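Local coordinates for protein orotidine-5-phosphate decarboxylase/orotate phosphoribosyltransferase, putative (Ompdcase-oprtase, putative) (Leishmania infantum, PDB 3QW3) that probably catalyses, through this decarboxylase domain of a bifunctional UMP synthase, the conversion of orotidine 5'-phosphate to UMP and carbon dioxide in pyrimidine biosynthesis, at residues Pro22-Thr26 and Ala27-Val31; Ala72-Ala75 and Gly76-Val79; Ala189-Pro192 and Thr193-Phe196. All coordinates share one frame; numbering follows the deposited sequence.

Contact 1: Pro22-Thr26 and Ala27-Val31; sequences PRAKT and AAAAV
Thr-26 meets the first turn of the following helix with two acceptors. Its hydroxyl oxygen OG1 takes the amide hydrogen of Ala-29 N at 3.2 Å, with an N-H...O angle of 156°, and its carbonyl O receives Ala-30 N at 2.9 Å. The second bond is the ordinary i to i+4 link that opens a helix. The first exists because OG1 sits between the backbone N and the carbonyl carbon (chi1 62°), which turns the hydroxyl back over the helix start. Thr-26 is thus the N-cap of helix 27-41, and its side chain serves an amide that has no preceding helical carbonyl to use. In the TIM-barrel fold of this family, the cap lies on the loop that leads from strand 16-20 into that helix. The residues ahead of the cap pack against the first turn of the helix. Ala-24 CB lies 3.4 Å from Ala-30 N and 3.7 Å from Ala-29 CB, while Pro-22 CB reaches Ala-30 CB at 3.7 Å. Methyl groups suit this place, since small side chains let the loop lie close against the helix here. Further along the same helix, the carboxylate of Glu-33 accepts the loop amides of Arg-23 and Ala-24, and Phe-58 lies against Ala-27 and Ala-30.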
ATOM      1  N   PRO A  22       1.660 -12.500 -14.219  1.00 21.91           N
ATOM      2  CA  PRO A  22       2.038 -12.710 -15.620  1.00 22.89           C
ATOM      3  C   PRO A  22       3.434 -12.178 -15.957  1.00 24.02           C
ATOM      4  O   PRO A  22       3.799 -11.085 -15.517  1.00 24.28           O
ATOM      5  CB  PRO A  22       0.963 -11.944 -16.397  1.00 23.16           C
ATOM      6  CG  PRO A  22       0.409 -10.953 -15.427  1.00 22.46           C
ATOM      7  CD  PRO A  22       0.483 -11.620 -14.091  1.00 21.88           C
ATOM      8  N   ARG A  23       4.196 -12.963 -16.717  1.00 25.19           N
ATOM      9  CA  ARG A  23       5.525 -12.559 -17.193  1.00 26.27           C
ATOM     10  C   ARG A  23       5.464 -11.933 -18.588  1.00 27.21           C
ATOM     11  O   ARG A  23       6.459 -11.385 -19.075  1.00 27.14           O
ATOM     12  CB  ARG A  23       6.480 -13.757 -17.201  1.00 26.62           C
ATOM     13  N   ALA A  24       4.291 -12.014 -19.215  1.00 28.11           N
ATOM     14  CA  ALA A  24       4.072 -11.511 -20.577  1.00 29.24           C
ATOM     15  C   ALA A  24       4.394 -10.027 -20.726  1.00 30.01           C
ATOM     16  O   ALA A  24       4.285  -9.263 -19.766  1.00 30.36           O
ATOM     17  CB  ALA A  24       2.652 -11.781 -21.009  1.00 29.07           C
ATOM     18  N   LYS A  25       4.775  -9.631 -21.940  1.00 30.80           N
ATOM     19  CA  LYS A  25       5.269  -8.275 -22.205  1.00 31.40           C
ATOM     20  C   LYS A  25       4.211  -7.275 -22.687  1.00 31.14           C
ATOM     21  O   LYS A  25       4.486  -6.078 -22.784  1.00 31.45           O
ATOM     22  CB  LYS A  25       6.476  -8.323 -23.155  1.00 31.78           C
ATOM     23  CG  LYS A  25       7.839  -8.195 -22.449  1.00 33.21           C
ATOM     24  CD  LYS A  25       7.907  -8.989 -21.135  1.00 34.90           C
ATOM     25  CE  LYS A  25       8.893  -8.375 -20.139  1.00 35.75           C
ATOM     26  NZ  LYS A  25       8.559  -6.965 -19.779  1.00 36.68           N
ATOM     27  N   THR A  26       3.011  -7.765 -22.983  1.00 30.76           N
ATOM     28  CA  THR A  26       1.873  -6.900 -23.299  1.00 30.39           C
ATOM     29  C   THR A  26       0.674  -7.300 -22.447  1.00 29.92           C
ATOM     30  O   THR A  26       0.606  -8.436 -21.960  1.00 30.01           O
ATOM     31  CB  THR A  26       1.462  -6.978 -24.789  1.00 30.59           C
ATOM     32  OG1 THR A  26       1.041  -8.312 -25.102  1.00 30.75           O
ATOM     33  CG2 THR A  26       2.611  -6.561 -25.707  1.00 30.79           C
ATOM     34  N   ALA A  27      -0.270  -6.376 -22.280  1.00 29.28           N
ATOM     35  CA  ALA A  27      -1.513  -6.654 -21.559  1.00 28.80           C
ATOM     36  C   ALA A  27      -2.295  -7.823 -22.172  1.00 28.54           C
ATOM     37  O   ALA A  27      -2.744  -8.719 -21.453  1.00 28.62           O
ATOM     38  CB  ALA A  27      -2.382  -5.411 -21.487  1.00 28.67           C
ATOM     39  N   ALA A  28      -2.446  -7.810 -23.496  1.00 28.28           N
ATOM     40  CA  ALA A  28      -3.188  -8.856 -24.208  1.00 27.55           C
ATOM     41  C   ALA A  28      -2.574 -10.237 -23.992  1.00 27.20           C
ATOM     42  O   ALA A  28      -3.295 -11.209 -23.753  1.00 27.20           O
ATOM     43  CB  ALA A  28      -3.281  -8.535 -25.697  1.00 27.85           C
ATOM     44  N   ALA A  29      -1.247 -10.313 -24.065  1.00 26.44           N
ATOM     45  CA  ALA A  29      -0.532 -11.559 -23.805  1.00 26.12           C
ATOM     46  C   ALA A  29      -0.661 -11.992 -22.341  1.00 25.81           C
ATOM     47  O   ALA A  29      -0.784 -13.190 -22.059  1.00 25.69           O
ATOM     48  CB  ALA A  29       0.931 -11.444 -24.214  1.00 26.31           C
ATOM     49  N   ALA A  30      -0.652 -11.019 -21.423  1.00 25.27           N
ATOM     50  CA  ALA A  30      -0.818 -11.293 -19.987  1.00 25.06           C
ATOM     51  C   ALA A  30      -2.157 -11.955 -19.688  1.00 24.69           C
ATOM     52  O   ALA A  30      -2.216 -12.907 -18.912  1.00 24.53           O
ATOM     53  CB  ALA A  30      -0.657 -10.012 -19.159  1.00 24.92           C
ATOM     54  N   VAL A  31      -3.223 -11.446 -20.309  1.00 24.68           N
ATOM     55  CA  VAL A  31      -4.561 -12.028 -20.176  1.00 24.72           C
ATOM     56  C   VAL A  31      -4.568 -13.489 -20.634  1.00 24.84           C
ATOM     57  O   VAL A  31      -5.095 -14.360 -19.937  1.00 24.61           O
ATOM     58  CB  VAL A  31      -5.627 -11.221 -20.952  1.00 24.72           C
ATOM     59  CG1 VAL A  31      -7.003 -11.890 -20.862  1.00 24.77           C
ATOM     60  CG2 VAL A  31      -5.712  -9.802 -20.411  1.00 24.64           C
TER

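Contact 2: Ala72-Ala75 and Gly76-Val79; sequences AVPA and GIPV
The chain reverses through a type II beta turn from Pro-74 to Ile-77, closed by Ile-77 N donating to Pro-74 O at 3.2 Å with an N-H...O angle of 160°. Gly-76 holds the third position with phi at 100°, where a beta carbon would be jammed against the carbonyl O of Ala-75; this is why glycine belongs there. A water lies in hydrogen-bonding contact with Pro-74 O and, at 2.7 Å, with Ile-77 O, so the Pro-74 carbonyl has a water partner beside the turn amide. Just before the turn, Val-73 spreads its two methyls over different partners. A chi1 of 176° swings CG1 away from the backbone N, and this methyl comes within 3.5 Å of Ile-77 O and 3.9 Å of Ile-77 CB, the two side chains crossing at about a right angle. The other methyl, CG2, meets CG2 of Val-79 at 3.9 Å. At its far end, Ile-77 CD1 lies 3.9 Å from Pro-74 CB and nearly as close to CG of the same ring. Branched side chains suit Val-73, which touches both Ile-77 and Val-79, and Ile-77, which touches both Val-73 and Pro-74; the rigid proline ring gives CD1 a fixed surface. Ile-38 of helix 27-41 packs on Val-73 and Pro-74, while Tyr-48 of strand 47-50 touches Val-73 and Ile-77. The arrangement is that of an alpha-to-beta loop in a TIM barrel, a tight turn that takes the chain from the end of helix 60-72 into strand 80-85.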
ATOM      1  N   ALA A  72     -12.470 -14.130 -15.800  1.00 23.97           N
ATOM      2  CA  ALA A  72     -12.094 -15.454 -16.325  1.00 23.52           C
ATOM      3  C   ALA A  72     -12.055 -16.560 -15.267  1.00 23.68           C
ATOM      4  O   ALA A  72     -12.145 -17.746 -15.597  1.00 23.93           O
ATOM      5  CB  ALA A  72     -10.759 -15.381 -17.053  1.00 23.79           C
ATOM      6  N   VAL A  73     -11.915 -16.176 -14.002  1.00 22.73           N
ATOM      7  CA  VAL A  73     -11.890 -17.145 -12.911  1.00 22.40           C
ATOM      8  C   VAL A  73     -13.283 -17.775 -12.759  1.00 22.68           C
ATOM      9  O   VAL A  73     -14.272 -17.049 -12.634  1.00 22.59           O
ATOM     10  CB  VAL A  73     -11.428 -16.485 -11.587  1.00 22.07           C
ATOM     11  CG1 VAL A  73     -11.486 -17.467 -10.436  1.00 21.14           C
ATOM     12  CG2 VAL A  73     -10.015 -15.917 -11.749  1.00 21.41           C
ATOM     13  N   PRO A  74     -13.363 -19.125 -12.792  1.00 23.01           N
ATOM     14  CA  PRO A  74     -14.647 -19.825 -12.678  1.00 23.45           C
ATOM     15  C   PRO A  74     -15.488 -19.349 -11.506  1.00 23.70           C
ATOM     16  O   PRO A  74     -14.953 -19.022 -10.443  1.00 23.49           O
ATOM     17  CB  PRO A  74     -14.232 -21.282 -12.451  1.00 23.65           C
ATOM     18  CG  PRO A  74     -12.950 -21.409 -13.155  1.00 23.51           C
ATOM     19  CD  PRO A  74     -12.251 -20.072 -12.988  1.00 22.94           C
ATOM     20  N   ALA A  75     -16.802 -19.308 -11.707  1.00 24.23           N
ATOM     21  CA  ALA A  75     -17.722 -19.013 -10.621  1.00 24.34           C
ATOM     22  C   ALA A  75     -17.471 -20.009  -9.488  1.00 24.20           C
ATOM     23  O   ALA A  75     -17.239 -21.201  -9.730  1.00 24.71           O
ATOM     24  CB  ALA A  75     -19.172 -19.090 -11.105  1.00 24.96           C
ATOM     25  N   GLY A  76     -17.474 -19.501  -8.262  1.00 23.53           N
ATOM     26  CA  GLY A  76     -17.260 -20.328  -7.081  1.00 22.32           C
ATOM     27  C   GLY A  76     -15.849 -20.278  -6.513  1.00 21.38           C
ATOM     28  O   GLY A  76     -15.624 -20.714  -5.389  1.00 21.39           O
ATOM     29  N   ILE A  77     -14.898 -19.755  -7.285  1.00 20.25           N
ATOM     30  CA  ILE A  77     -13.518 -19.631  -6.806  1.00 18.80           C
ATOM     31  C   ILE A  77     -13.211 -18.166  -6.492  1.00 18.16           C
ATOM     32  O   ILE A  77     -13.237 -17.324  -7.389  1.00 18.08           O
ATOM     33  CB  ILE A  77     -12.483 -20.205  -7.799  1.00 19.00           C
ATOM     34  CG1 ILE A  77     -12.876 -21.630  -8.230  1.00 19.09           C
ATOM     35  CG2 ILE A  77     -11.080 -20.198  -7.160  1.00 17.89           C
ATOM     36  CD1 ILE A  77     -12.002 -22.221  -9.364  1.00 19.65           C
ATOM     37  N   PRO A  78     -12.921 -17.866  -5.214  1.00 17.28           N
ATOM     38  CA  PRO A  78     -12.710 -16.470  -4.821  1.00 16.90           C
ATOM     39  C   PRO A  78     -11.384 -15.915  -5.323  1.00 16.29           C
ATOM     40  O   PRO A  78     -10.429 -16.664  -5.525  1.00 16.18           O
ATOM     41  CB  PRO A  78     -12.735 -16.529  -3.298  1.00 17.12           C
ATOM     42  CG  PRO A  78     -12.281 -17.913  -2.962  1.00 17.15           C
ATOM     43  CD  PRO A  78     -12.784 -18.791  -4.075  1.00 17.51           C
ATOM     44  N   VAL A  79     -11.358 -14.602  -5.531  1.00 15.50           N
ATOM     45  CA  VAL A  79     -10.188 -13.895  -6.030  1.00 15.47           C
ATOM     46  C   VAL A  79      -9.694 -12.947  -4.944  1.00 14.92           C
ATOM     47  O   VAL A  79     -10.460 -12.135  -4.411  1.00 15.07           O
ATOM     48  CB  VAL A  79     -10.529 -13.101  -7.313  1.00 15.23           C
ATOM     49  CG1 VAL A  79      -9.355 -12.238  -7.762  1.00 15.69           C
ATOM     50  CG2 VAL A  79     -10.942 -14.054  -8.441  1.00 15.59           C
TER
HETATM   51  O   HOH W   1     -14.737 -16.271  -9.358  1.00 23.79           O

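Contact 3: Ala189-Pro192 and Thr193-Phe196; sequences ARAP and TLWF
Leu-194 and Phe-196 both carry CG anti to the carbonyl carbon (chi1 -56° and -61°), and in these positions their side chains return to Ala-191, where the chain leaves helical geometry. The leucine branch CD1 and its CG each lie 4.1 Å from Ala-191 CB, an ordinary van der Waals contact of one methyl with the fork of an isobutyl group. The phenyl ring comes to the same alanine by its far end: CZ is 4.0 Å from Ala-191 O, and CE1 is 4.5 Å from Ala-191 CB. A small residue suits this position, because the leucine meets its beta carbon while the phenyl ring comes up to its carbonyl O. Pro-192, next in line, has no amide hydrogen to continue the helix, and its ring confines phi (here -70°) as the chain turns toward the strand. Thr-193 stands on the exposed side of the bend, its OG1 hydrogen-bonded to the carboxylate of Glu-163. Arg-188, from the last turns of the helix, spans the bend: its NH1 donates to the carbonyl oxygens of Ala-191 and Leu-194, and it makes a cation-pi contact with the ring of Phe-196. The bend joins helix 181-190 to strand 196-198, with Ala-191, Leu-194 and Phe-196 all resting on Leu-174 of the adjacent strand 172-176, and Ala-191 and Leu-194 also meeting helix 154-163 through Glu-163 and Ala-162 respectively.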
ATOM      1  N   ALA A 189      -1.089 -18.742  17.661  1.00 21.92           N
ATOM      2  CA  ALA A 189      -1.363 -18.655  19.096  1.00 22.67           C
ATOM      3  C   ALA A 189      -2.094 -17.361  19.462  1.00 23.01           C
ATOM      4  O   ALA A 189      -2.966 -17.365  20.334  1.00 23.15           O
ATOM      5  CB  ALA A 189      -0.082 -18.786  19.895  1.00 22.81           C
ATOM      6  N   ARG A 190      -1.737 -16.263  18.792  1.00 23.06           N
ATOM      7  CA  ARG A 190      -2.373 -14.957  19.023  1.00 23.30           C
ATOM      8  C   ARG A 190      -3.704 -14.828  18.293  1.00 22.98           C
ATOM      9  O   ARG A 190      -4.596 -14.099  18.736  1.00 23.16           O
ATOM     10  CB  ARG A 190      -1.449 -13.810  18.591  1.00 23.45           C
ATOM     11  CG  ARG A 190      -0.115 -13.756  19.314  1.00 25.85           C
ATOM     12  CD  ARG A 190      -0.283 -13.484  20.808  1.00 29.10           C
ATOM     13  NE  ARG A 190       1.002 -13.513  21.505  1.00 32.13           N
ATOM     14  CZ  ARG A 190       1.212 -13.035  22.732  1.00 33.32           C
ATOM     15  NH1 ARG A 190       0.223 -12.471  23.415  1.00 34.73           N
ATOM     16  NH2 ARG A 190       2.421 -13.115  23.275  1.00 33.47           N
ATOM     17  N   ALA A 191      -3.824 -15.538  17.174  1.00 22.38           N
ATOM     18  CA  ALA A 191      -5.005 -15.471  16.326  1.00 21.95           C
ATOM     19  C   ALA A 191      -5.470 -16.880  15.966  1.00 21.95           C
ATOM     20  O   ALA A 191      -5.163 -17.378  14.887  1.00 21.54           O
ATOM     21  CB  ALA A 191      -4.715 -14.654  15.058  1.00 21.84           C
ATOM     22  N   PRO A 192      -6.224 -17.524  16.874  1.00 22.02           N
ATOM     23  CA  PRO A 192      -6.624 -18.923  16.686  1.00 22.06           C
ATOM     24  C   PRO A 192      -7.642 -19.198  15.571  1.00 21.85           C
ATOM     25  O   PRO A 192      -7.730 -20.337  15.099  1.00 22.24           O
ATOM     26  CB  PRO A 192      -7.217 -19.301  18.057  1.00 22.24           C
ATOM     27  CG  PRO A 192      -6.670 -18.289  19.012  1.00 22.50           C
ATOM     28  CD  PRO A 192      -6.619 -17.027  18.206  1.00 22.31           C
ATOM     29  N   THR A 193      -8.408 -18.193  15.152  1.00 21.11           N
ATOM     30  CA  THR A 193      -9.493 -18.437  14.189  1.00 20.56           C
ATOM     31  C   THR A 193      -9.289 -17.848  12.789  1.00 19.83           C
ATOM     32  O   THR A 193      -9.974 -18.246  11.844  1.00 19.93           O
ATOM     33  CB  THR A 193     -10.881 -17.977  14.718  1.00 20.95           C
ATOM     34  OG1 THR A 193     -10.941 -16.544  14.755  1.00 21.84           O
ATOM     35  CG2 THR A 193     -11.167 -18.545  16.099  1.00 21.12           C
ATOM     36  N   LEU A 194      -8.369 -16.895  12.646  1.00 18.87           N
ATOM     37  CA  LEU A 194      -8.251 -16.184  11.374  1.00 18.04           C
ATOM     38  C   LEU A 194      -7.637 -17.034  10.272  1.00 17.55           C
ATOM     39  O   LEU A 194      -6.775 -17.857  10.534  1.00 17.78           O
ATOM     40  CB  LEU A 194      -7.432 -14.901  11.534  1.00 17.73           C
ATOM     41  CG  LEU A 194      -7.916 -13.898  12.582  1.00 17.72           C
ATOM     42  CD1 LEU A 194      -7.123 -12.617  12.434  1.00 16.69           C
ATOM     43  CD2 LEU A 194      -9.414 -13.621  12.466  1.00 18.83           C
ATOM     44  N   TRP A 195      -8.085 -16.813   9.041  1.00 17.34           N
ATOM     45  CA  TRP A 195      -7.420 -17.397   7.881  1.00 17.23           C
ATOM     46  C   TRP A 195      -6.091 -16.699   7.664  1.00 17.12           C
ATOM     47  O   TRP A 195      -5.999 -15.471   7.810  1.00 17.13           O
ATOM     48  CB  TRP A 195      -8.278 -17.242   6.631  1.00 17.34           C
ATOM     49  CG  TRP A 195      -9.282 -18.328   6.477  1.00 18.28           C
ATOM     50  CD1 TRP A 195     -10.522 -18.396   7.048  1.00 19.41           C
ATOM     51  CD2 TRP A 195      -9.128 -19.517   5.699  1.00 17.57           C
ATOM     52  NE1 TRP A 195     -11.157 -19.558   6.661  1.00 19.16           N
ATOM     53  CE2 TRP A 195     -10.320 -20.265   5.835  1.00 18.63           C
ATOM     54  CE3 TRP A 195      -8.097 -20.025   4.894  1.00 18.02           C
ATOM     55  CZ2 TRP A 195     -10.507 -21.496   5.199  1.00 17.95           C
ATOM     56  CZ3 TRP A 195      -8.284 -21.256   4.261  1.00 18.15           C
ATOM     57  CH2 TRP A 195      -9.483 -21.973   4.422  1.00 17.39           C
ATOM     58  N   PHE A 196      -5.067 -17.480   7.334  1.00 16.67           N
ATOM     59  CA  PHE A 196      -3.773 -16.918   6.947  1.00 16.45           C
ATOM     60  C   PHE A 196      -3.596 -17.098   5.446  1.00 16.57           C
ATOM     61  O   PHE A 196      -3.874 -18.178   4.902  1.00 17.05           O
ATOM     62  CB  PHE A 196      -2.592 -17.615   7.643  1.00 15.80           C
ATOM     63  CG  PHE A 196      -2.583 -17.535   9.152  1.00 16.13           C
ATOM     64  CD1 PHE A 196      -3.468 -16.727   9.868  1.00 14.94           C
ATOM     65  CD2 PHE A 196      -1.623 -18.258   9.860  1.00 16.16           C
ATOM     66  CE1 PHE A 196      -3.416 -16.689  11.270  1.00 15.99           C
ATOM     67  CE2 PHE A 196      -1.561 -18.213  11.255  1.00 16.34           C
ATOM     68  CZ  PHE A 196      -2.462 -17.429  11.954  1.00 16.08           C
TER

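Overall arrangement
All three contacts are connections between helices and strands of one TIM-barrel domain. Contact 1 is a beta-to-alpha link, while contacts 2 and 3 lead from helix to strand. Contact 1 lies farthest out, its centre about 22 Å from that of the chain, against about 14 Å for the other two; contact 3 is the most buried. Contact 1 starts helix 27-41 and packs on helix 60-72, while contact 2 follows helix 60-72 and packs on helix 27-41; contacts 1 and 3 fall on opposite sides of the chain's centre. Chemistry differs accordingly: one side-chain capping bond and a helix bond beside small methyl contacts in contact 1, a hydrated turn in contact 2, and mainly apolar contacts between the segments of contact 3, with polar partners outside them.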